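Local coordinates for protein sialidase B (Streptococcus pneumoniae serotype 4, PDB 4XJW) that cleaves alpha-2,3-, alpha-2,6- and alpha-2,8-glycosidic linkages of terminal sialic acids in oligosaccharides, glycoproteins and glycolipids, at residues N44-L49 with E159-K164; K319-F324 with K414-N419. The protein carries 1 engineered substitution. One frame throughout, in Å; residues are numbered along the deposited sequence.

Contact 1 of 2, residues N44-L49 with E159-K164; sequences NSLQAL and EHYLAK
In the N-terminal concanavalin-like domain, the start of strand 46-53 is gripped by the chain leaving the hairpin 153-155/158-160, with Gln47 meeting Ala163 and Lys164, and Tyr161 meeting Ala48 and Leu46. The carboxamide of Gln47 binds the backbone of Lys164 twice: Lys164 N donates to Gln47 OE1 at 2.9 Å and 169°, and Gln47 NE2 returns a longer bond to Lys164 O at 3.2 Å. Gln47 OE1 also accepts from Asn44 N at 2.9 Å, and the two N-H groups approach one from each face of the amide plane, each well out of it, which fixes the rotation of the group. CG of Gln47 is wedged between its own backbone N and carbonyl carbon (chi1 56°), and the chain runs extended from there across the methyl of Ala163, whose CB lies 3.6 Å from Gln47 CB. The side-chain amide of Asn44 adds a single bond, its ND2 donating to Leu162 O at 2.9 Å, nearly in the plane of its own amide; Asn14 OD1 is a further partner of ND2. A water donates to both Leu46 O and Leu162 O. Farther along, Ala48 N donates to Tyr161 O at 2.8 Å, here in the carbonyl plane on a lone pair. CB of Tyr161 packs on Ala48 CB, while Leu46 CD2 touches the CD1-CE1 side of the ring obliquely at 3.7 Å, the two side chains pointing the same way. Val153 and Arg155 also touch the tyrosine. With one direct backbone bond and three through side-chain amides, the geometry is that of a loop pinned to the start of a strand that is itself paired with strand 63-69 in the concanavalin-like beta-sandwich.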
loop_
_atom_site.group_PDB
_atom_site.type_symbol
_atom_site.label_atom_id
_atom_site.label_comp_id
_atom_site.label_asym_id
_atom_site.label_seq_id
_atom_site.Cartn_x
_atom_site.Cartn_y
_atom_site.Cartn_z
ATOM N N ASN A 44 -21.427 -4.930 15.948
ATOM C CA ASN A 44 -21.265 -6.272 16.498
ATOM C C ASN A 44 -20.300 -7.050 15.600
ATOM O O ASN A 44 -19.984 -6.585 14.500
ATOM C CB ASN A 44 -22.624 -6.978 16.591
ATOM C CG ASN A 44 -23.599 -6.260 17.516
ATOM O OD1 ASN A 44 -23.225 -5.796 18.589
ATOM N ND2 ASN A 44 -24.854 -6.153 17.089
ATOM N N SER A 45 -19.820 -8.214 16.044
ATOM C CA SER A 45 -18.799 -8.938 15.279
ATOM C C SER A 45 -19.261 -9.308 13.860
ATOM O O SER A 45 -18.483 -9.221 12.905
ATOM C CB SER A 45 -18.303 -10.176 16.038
ATOM O OG SER A 45 -19.362 -11.063 16.313
ATOM N N LEU A 46 -20.529 -9.695 13.738
ATOM C CA LEU A 46 -21.164 -9.990 12.452
ATOM C C LEU A 46 -22.598 -9.488 12.518
ATOM O O LEU A 46 -23.345 -9.868 13.421
ATOM C CB LEU A 46 -21.159 -11.493 12.155
ATOM C CG LEU A 46 -22.000 -11.916 10.942
ATOM C CD1 LEU A 46 -21.432 -11.359 9.645
ATOM C CD2 LEU A 46 -22.139 -13.421 10.836
ATOM N N GLN A 47 -22.981 -8.626 11.578
ATOM C CA GLN A 47 -24.325 -8.065 11.583
ATOM C C GLN A 47 -24.860 -7.809 10.183
ATOM O O GLN A 47 -24.115 -7.382 9.296
ATOM C CB GLN A 47 -24.373 -6.772 12.398
ATOM C CG GLN A 47 -23.391 -5.678 11.963
ATOM C CD GLN A 47 -23.423 -4.476 12.891
ATOM O OE1 GLN A 47 -23.645 -4.612 14.101
ATOM N NE2 GLN A 47 -23.217 -3.292 12.334
ATOM N N ALA A 48 -26.150 -8.095 9.994
ATOM C CA ALA A 48 -26.826 -7.814 8.732
ATOM C C ALA A 48 -27.367 -6.392 8.733
ATOM O O ALA A 48 -27.987 -5.954 9.710
ATOM C CB ALA A 48 -27.962 -8.820 8.488
ATOM N N LEU A 49 -27.129 -5.666 7.645
ATOM C CA LEU A 49 -27.676 -4.332 7.501
ATOM C C LEU A 49 -29.057 -4.398 6.847
ATOM O O LEU A 49 -29.967 -3.644 7.206
ATOM C CB LEU A 49 -26.726 -3.461 6.675
ATOM C CG LEU A 49 -25.352 -3.266 7.321
ATOM C CD1 LEU A 49 -24.408 -2.494 6.413
ATOM C CD2 LEU A 49 -25.477 -2.578 8.675
ATOM N N GLU A 159 -34.835 -13.423 14.706
ATOM C CA GLU A 159 -33.835 -12.454 14.247
ATOM C C GLU A 159 -32.437 -13.047 14.266
ATOM O O GLU A 159 -31.990 -13.566 15.293
ATOM C CB GLU A 159 -33.820 -11.215 15.146
ATOM C CG GLU A 159 -35.101 -10.416 15.229
ATOM C CD GLU A 159 -35.024 -9.368 16.331
ATOM O OE1 GLU A 159 -34.557 -9.713 17.445
ATOM O OE2 GLU A 159 -35.408 -8.206 16.085
ATOM N N HIS A 160 -31.746 -12.959 13.136
ATOM C CA HIS A 160 -30.344 -13.355 13.057
ATOM C C HIS A 160 -29.487 -12.154 12.680
ATOM O O HIS A 160 -29.956 -11.244 11.991
ATOM C CB HIS A 160 -30.147 -14.453 12.006
ATOM C CG HIS A 160 -30.713 -15.778 12.398
ATOM N ND1 HIS A 160 -29.962 -16.934 12.426
ATOM C CD2 HIS A 160 -31.963 -16.133 12.784
ATOM C CE1 HIS A 160 -30.724 -17.942 12.809
ATOM N NE2 HIS A 160 -31.942 -17.483 13.034
ATOM N N TYR A 161 -28.236 -12.155 13.136
ATOM C CA TYR A 161 -27.258 -11.140 12.735
ATOM C C TYR A 161 -27.686 -9.719 13.109
ATOM O O TYR A 161 -27.570 -8.788 12.305
ATOM C CB TYR A 161 -26.979 -11.242 11.230
ATOM C CG TYR A 161 -26.751 -12.658 10.764
ATOM C CD1 TYR A 161 -25.801 -13.462 11.380
ATOM C CD2 TYR A 161 -27.496 -13.198 9.720
ATOM C CE1 TYR A 161 -25.585 -14.757 10.971
ATOM C CE2 TYR A 161 -27.292 -14.504 9.305
ATOM C CZ TYR A 161 -26.339 -15.275 9.934
ATOM O OH TYR A 161 -26.118 -16.573 9.537
ATOM N N LEU A 162 -28.178 -9.562 14.336
ATOM C CA LEU A 162 -28.611 -8.263 14.847
ATOM C C LEU A 162 -27.517 -7.205 14.728
ATOM O O LEU A 162 -26.351 -7.466 15.026
ATOM C CB LEU A 162 -29.070 -8.382 16.302
ATOM C CG LEU A 162 -30.483 -8.906 16.529
ATOM C CD1 LEU A 162 -30.703 -9.152 18.014
ATOM C CD2 LEU A 162 -31.510 -7.914 15.993
ATOM N N ALA A 163 -27.912 -6.012 14.298
ATOM C CA ALA A 163 -26.959 -4.937 14.039
ATOM C C ALA A 163 -27.023 -3.760 15.007
ATOM O O ALA A 163 -28.096 -3.389 15.494
ATOM C CB ALA A 163 -27.116 -4.448 12.616
ATOM N N LYS A 164 -25.853 -3.171 15.262
ATOM C CA LYS A 164 -25.746 -1.906 15.971
ATOM C C LYS A 164 -25.186 -0.871 15.001
ATOM O O LYS A 164 -24.090 -1.053 14.480
ATOM C CB LYS A 164 -24.801 -2.048 17.160
ATOM C CG LYS A 164 -24.621 -0.776 17.972
ATOM C CD LYS A 164 -25.937 -0.299 18.570
ATOM C CE LYS A 164 -25.708 0.815 19.582
ATOM N NZ LYS A 164 -26.954 1.151 20.325
HETATM O O HOH W 1 -25.057 -9.894 15.613
#

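Contact 2 of 2, residues K319-F324 with K414-N419; sequences KADSGF and KVTPTN
Van der Waals packing joins Asp321 and Gly323 to Thr416 and Thr418, where two irregular loops meet. The methyl CG2 of Thr416 lies against the carboxylate of Asp321, 3.7 Å from CG, and the two side chains cross obliquely. Gly323 CA sits 3.4 Å from Thr416 OG1. With phi at 90°, Gly323 turns the side of its CA that lacks a side chain toward Thr416 and Thr418, and this lets the loops come close. Thr418 CG2, between its own backbone N and carbonyl carbon, comes 3.5 Å from Asp321 O, while its hydroxyl bonds to Asn318 O.

Polar links across the loops run through water. One water donates to Asp321 OD2 at 2.7 Å and pairs with Thr416 OG1; a second joins Ser322 O to Asn419 O; a third donates to Gly323 O and accepts from Thr416 N at 2.9 Å.

Local turns hold each loop in shape. Asp321 OD1 accepts from Gly323 N at 2.9 Å, on its anti side, in an Asx turn, and is further paired in a salt bridge with Lys334. Ser322 OG takes Phe324 N in an ST turn, and Pro417 centres an inverse gamma turn with Thr418 N bonded to Thr416 O at 2.8 Å.

The first loop leads from strand 301-308 into 324-327 and the second from 413-414 into 420-426; strand 330-337 flanks the pair, its Lys334 sharing a backbone bond with Gly323 and touching Thr416.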
loop_
_atom_site.group_PDB
_atom_site.type_symbol
_atom_site.label_atom_id
_atom_site.label_comp_id
_atom_site.label_asym_id
_atom_site.label_seq_id
_atom_site.Cartn_x
_atom_site.Cartn_y
_atom_site.Cartn_z
ATOM N N LYS A 319 22.671 -13.307 0.045
ATOM C CA LYS A 319 23.039 -12.456 1.176
ATOM C C LYS A 319 24.542 -12.221 1.275
ATOM O O LYS A 319 24.980 -11.318 1.986
ATOM C CB LYS A 319 22.529 -13.064 2.488
ATOM C CG LYS A 319 21.024 -13.293 2.529
ATOM C CD LYS A 319 20.268 -11.991 2.298
ATOM C CE LYS A 319 18.768 -12.188 2.459
ATOM N NZ LYS A 319 18.229 -13.152 1.463
ATOM N N ALA A 320 25.325 -13.026 0.559
ATOM C CA ALA A 320 26.785 -12.979 0.679
ATOM C C ALA A 320 27.481 -12.429 -0.565
ATOM O O ALA A 320 28.654 -12.734 -0.820
ATOM C CB ALA A 320 27.325 -14.364 1.013
ATOM N N ASP A 321 26.764 -11.613 -1.332
ATOM C CA ASP A 321 27.310 -11.045 -2.554
ATOM C C ASP A 321 26.688 -9.677 -2.803
ATOM O O ASP A 321 25.464 -9.555 -2.839
ATOM C CB ASP A 321 27.008 -11.968 -3.736
ATOM C CG ASP A 321 27.927 -11.735 -4.910
ATOM O OD1 ASP A 321 28.337 -10.579 -5.139
ATOM O OD2 ASP A 321 28.229 -12.721 -5.617
ATOM N N SER A 322 27.531 -8.662 -2.974
ATOM C CA SER A 322 27.070 -7.290 -3.197
ATOM C C SER A 322 26.686 -7.054 -4.647
ATOM O O SER A 322 25.950 -6.114 -4.963
ATOM C CB SER A 322 28.170 -6.300 -2.819
ATOM O OG SER A 322 29.211 -6.318 -3.781
ATOM N N GLY A 323 27.209 -7.895 -5.533
ATOM C CA GLY A 323 27.005 -7.711 -6.958
ATOM C C GLY A 323 28.078 -6.862 -7.613
ATOM O O GLY A 323 28.033 -6.629 -8.819
ATOM N N PHE A 324 29.037 -6.386 -6.820
ATOM C CA PHE A 324 30.093 -5.524 -7.338
ATOM C C PHE A 324 31.477 -6.075 -7.031
ATOM O O PHE A 324 31.691 -6.676 -5.982
ATOM C CB PHE A 324 30.022 -4.130 -6.720
ATOM C CG PHE A 324 28.739 -3.407 -6.977
ATOM C CD1 PHE A 324 27.659 -3.580 -6.130
ATOM C CD2 PHE A 324 28.622 -2.538 -8.052
ATOM C CE1 PHE A 324 26.473 -2.908 -6.353
ATOM C CE2 PHE A 324 27.437 -1.867 -8.288
ATOM C CZ PHE A 324 26.367 -2.047 -7.434
ATOM N N LYS A 414 23.703 -10.809 -17.200
ATOM C CA LYS A 414 22.844 -10.698 -16.021
ATOM C C LYS A 414 23.616 -10.290 -14.770
ATOM O O LYS A 414 24.755 -10.716 -14.564
ATOM C CB LYS A 414 22.093 -12.019 -15.799
ATOM C CG LYS A 414 21.015 -12.237 -16.852
ATOM C CD LYS A 414 20.421 -13.635 -16.800
ATOM C CE LYS A 414 19.312 -13.750 -15.785
ATOM N NZ LYS A 414 18.549 -15.029 -15.974
ATOM N N VAL A 415 22.995 -9.453 -13.941
ATOM C CA VAL A 415 23.599 -9.052 -12.677
ATOM C C VAL A 415 23.451 -10.153 -11.636
ATOM O O VAL A 415 22.663 -11.088 -11.800
ATOM C CB VAL A 415 22.980 -7.747 -12.136
ATOM C CG1 VAL A 415 23.191 -6.615 -13.123
ATOM C CG2 VAL A 415 21.500 -7.927 -11.861
ATOM N N THR A 416 24.218 -10.034 -10.561
ATOM C CA THR A 416 24.117 -10.950 -9.435
ATOM C C THR A 416 22.691 -10.953 -8.884
ATOM O O THR A 416 22.090 -9.889 -8.728
ATOM C CB THR A 416 25.095 -10.519 -8.323
ATOM O OG1 THR A 416 26.439 -10.530 -8.829
ATOM C CG2 THR A 416 24.992 -11.418 -7.119
ATOM N N PRO A 417 22.123 -12.145 -8.634
ATOM C CA PRO A 417 20.759 -12.261 -8.100
ATOM C C PRO A 417 20.715 -11.874 -6.636
ATOM O O PRO A 417 20.597 -12.724 -5.766
ATOM C CB PRO A 417 20.437 -13.752 -8.264
ATOM C CG PRO A 417 21.790 -14.414 -8.202
ATOM C CD PRO A 417 22.702 -13.468 -8.936
ATOM N N THR A 418 20.814 -10.577 -6.371
ATOM C CA THR A 418 20.768 -10.076 -5.006
ATOM C C THR A 418 20.039 -8.746 -5.041
ATOM O O THR A 418 19.660 -8.294 -6.116
ATOM C CB THR A 418 22.192 -9.910 -4.421
ATOM O OG1 THR A 418 22.118 -9.663 -3.009
ATOM C CG2 THR A 418 22.942 -8.775 -5.116
ATOM N N ASN A 419 19.837 -8.123 -3.885
ATOM C CA ASN A 419 19.138 -6.829 -3.847
ATOM C C ASN A 419 20.097 -5.645 -3.903
ATOM O O ASN A 419 21.208 -5.695 -3.355
ATOM C CB ASN A 419 18.271 -6.730 -2.596
ATOM C CG ASN A 419 19.073 -6.932 -1.333
ATOM O OD1 ASN A 419 19.543 -8.040 -1.069
ATOM N ND2 ASN A 419 19.244 -5.866 -0.548
HETATM O O HOH W 2 28.217 -12.692 -8.296
HETATM O O HOH W 3 24.103 -4.675 -3.559
HETATM O O HOH W 4 26.320 -8.108 -10.435
#

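Overall arrangement
The two contacts occupy opposite sides of the chain's centre, with their own centres 54 Å apart and about 39 Å between nearest atoms, and they share no strand. Contact 1 belongs to the N-terminal concanavalin-like domain and is partly buried; contact 2 is mostly buried, between loops that link the sheet holding 324-327 and 413-414 to the sheet holding 301-308 and 420-426. Their chemistry differs accordingly: 44-49 and 159-164 are joined chiefly by direct hydrogen bonds and cover 394 Å², whereas 319-324 and 414-419 cover 220 Å² and rely on methyl packing and bridging waters. Both lie away from the sialidase active site and the inhibitor pocket.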